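Protein synthesis inhibitor I (Hordeum vulgare, PDB 4FBC) is a ribosome-inactivating protein of barley, a member of a family whose proteins inhibit protein synthesis. Local coordinates at residues Phe180-Gly185 with Asn205-Gln210. The protein carries 3 engineered substitutions. Sequence-based numbering, arbitrary orientation.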
loop_
_atom_site.group_PDB
_atom_site.type_symbol
_atom_site.label_atom_id
_atom_site.label_comp_id
_atom_site.label_asym_id
_atom_site.label_seq_id
_atom_site.Cartn_x
_atom_site.Cartn_y
_atom_site.Cartn_z
ATOM N N PHE A 180 6.484 -3.049 0.712
ATOM C CA PHE A 180 7.900 -3.197 1.055
ATOM C C PHE A 180 8.136 -3.921 2.365
ATOM O O PHE A 180 7.594 -3.527 3.397
ATOM C CB PHE A 180 8.572 -1.822 1.154
ATOM C CG PHE A 180 8.545 -1.055 -0.120
ATOM C CD1 PHE A 180 9.408 -1.388 -1.156
ATOM C CD2 PHE A 180 7.641 -0.018 -0.296
ATOM C CE1 PHE A 180 9.370 -0.685 -2.353
ATOM C CE2 PHE A 180 7.601 0.682 -1.483
ATOM C CZ PHE A 180 8.469 0.348 -2.506
ATOM N N GLN A 181 8.960 -4.965 2.315
ATOM C CA GLN A 181 9.354 -5.697 3.529
ATOM C C GLN A 181 10.185 -4.822 4.453
ATOM O O GLN A 181 10.213 -5.029 5.670
ATOM C CB GLN A 181 10.150 -6.957 3.168
ATOM C CG GLN A 181 9.412 -7.922 2.237
ATOM C CD GLN A 181 10.011 -9.310 2.267
ATOM O OE1 GLN A 181 9.939 -9.999 3.288
ATOM N NE2 GLN A 181 10.618 -9.729 1.159
ATOM N N THR A 182 10.885 -3.854 3.874
ATOM C CA THR A 182 11.668 -2.917 4.679
ATOM C C THR A 182 10.731 -2.083 5.550
ATOM O O THR A 182 10.930 -1.965 6.768
ATOM C CB THR A 182 12.492 -1.990 3.791
ATOM O OG1 THR A 182 11.663 -1.543 2.714
ATOM C CG2 THR A 182 13.719 -2.710 3.230
ATOM N N VAL A 183 9.700 -1.511 4.931
ATOM C CA VAL A 183 8.739 -0.691 5.663
ATOM C C VAL A 183 7.910 -1.498 6.675
ATOM O O VAL A 183 7.699 -1.046 7.802
ATOM C CB VAL A 183 7.828 0.089 4.708
ATOM C CG1 VAL A 183 6.773 0.876 5.485
ATOM C CG2 VAL A 183 8.673 1.023 3.821
ATOM N N SER A 184 7.453 -2.690 6.293
ATOM C CA SER A 184 6.632 -3.491 7.203
ATOM C C SER A 184 7.466 -3.946 8.399
ATOM O O SER A 184 6.984 -3.950 9.538
ATOM C CB SER A 184 5.974 -4.683 6.487
ATOM O OG SER A 184 6.912 -5.686 6.110
ATOM N N GLY A 185 8.720 -4.306 8.137
ATOM C CA GLY A 185 9.630 -4.698 9.202
ATOM C C GLY A 185 9.922 -3.536 10.146
ATOM O O GLY A 185 9.990 -3.718 11.366
ATOM N N ASN A 205 16.453 7.507 4.536
ATOM C CA ASN A 205 16.485 7.861 3.118
ATOM C C ASN A 205 16.340 6.689 2.152
ATOM O O ASN A 205 15.769 6.857 1.070
ATOM C CB ASN A 205 17.761 8.640 2.783
ATOM C CG ASN A 205 17.727 10.060 3.310
ATOM O OD1 ASN A 205 16.654 10.616 3.551
ATOM N ND2 ASN A 205 18.904 10.652 3.497
ATOM N N GLU A 206 16.865 5.520 2.523
ATOM C CA GLU A 206 16.740 4.335 1.668
ATOM C C GLU A 206 15.280 3.938 1.481
ATOM O O GLU A 206 14.838 3.704 0.351
ATOM C CB GLU A 206 17.537 3.145 2.229
ATOM C CG GLU A 206 19.050 3.331 2.250
ATOM C CD GLU A 206 19.539 4.063 3.485
ATOM O OE1 GLU A 206 18.707 4.432 4.339
ATOM O OE2 GLU A 206 20.765 4.273 3.607
ATOM N N MET A 207 14.530 3.874 2.581
ATOM C CA MET A 207 13.111 3.539 2.507
ATOM C C MET A 207 12.296 4.627 1.808
ATOM O O MET A 207 11.343 4.319 1.086
ATOM C CB MET A 207 12.527 3.209 3.889
ATOM C CG MET A 207 12.858 1.792 4.344
ATOM S SD MET A 207 12.028 1.360 5.888
ATOM C CE MET A 207 12.876 2.432 7.032
ATOM N N LYS A 208 12.672 5.893 2.014
ATOM C CA LYS A 208 12.024 6.981 1.287
ATOM C C LYS A 208 12.212 6.765 -0.209
ATOM O O LYS A 208 11.254 6.860 -0.971
ATOM C CB LYS A 208 12.569 8.359 1.705
ATOM C CG LYS A 208 12.066 9.497 0.806
ATOM C CD LYS A 208 12.373 10.876 1.385
ATOM C CE LYS A 208 13.874 11.132 1.488
ATOM N NZ LYS A 208 14.148 12.408 2.233
ATOM N N ALA A 209 13.440 6.447 -0.621
ATOM C CA ALA A 209 13.737 6.199 -2.038
ATOM C C ALA A 209 12.942 5.010 -2.571
ATOM O O ALA A 209 12.395 5.059 -3.685
ATOM C CB ALA A 209 15.228 5.986 -2.246
ATOM N N GLN A 210 12.877 3.943 -1.773
ATOM C CA GLN A 210 12.071 2.769 -2.117
ATOM C C GLN A 210 10.605 3.135 -2.307
ATOM O O GLN A 210 10.011 2.826 -3.353
ATOM C CB GLN A 210 12.207 1.693 -1.028
ATOM C CG GLN A 210 13.595 1.049 -0.949
ATOM C CD GLN A 210 13.871 0.435 0.408
ATOM O OE1 GLN A 210 12.948 0.186 1.185
ATOM N NE2 GLN A 210 15.141 0.203 0.708
#
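Gln-210 and Thr-182 meet tip to tip, Thr-182 OG1 donating to Gln-210 OE1 over 2.6 Å. The donor stands at a C=O...donor angle of 150°, 24° out of the carbonyl plane. Thr-182 OG1 sits between its own backbone N and carbonyl carbon (chi1 44°), from where it faces the amide. The other end of that amide is also held, NE2 bonding to Met-243 O, so both polar atoms of this buried group are satisfied, which should hold the amide in its present rotation. Nearer the backbone, Gln-210 CB lies over one face of the Phe-180 ring, offset toward the rim; a distance of 4.2 Å from CB to the ring centroid identifies a CH-pi contact. In this ribosome-inactivating protein fold the contact joins the N-terminal end of helix 181-190, with Phe-180 at its N-cap, to helix 205-211, where Gln-210 lies near the C-terminal end; the short segment axes come within 10.3 Å at closest approach. The Phe-180 side chain lies about 6 Å from bound adenosine monophosphate, and its ring also meets that of Trp-214, a residue of the ligand pocket. Met-207 packs beside the polar bond: its CG is 3.8 Å from Thr-182 CB, while SD lies 3.6 Å from Thr-182 O and 4.0 Å from Val-183 CG2.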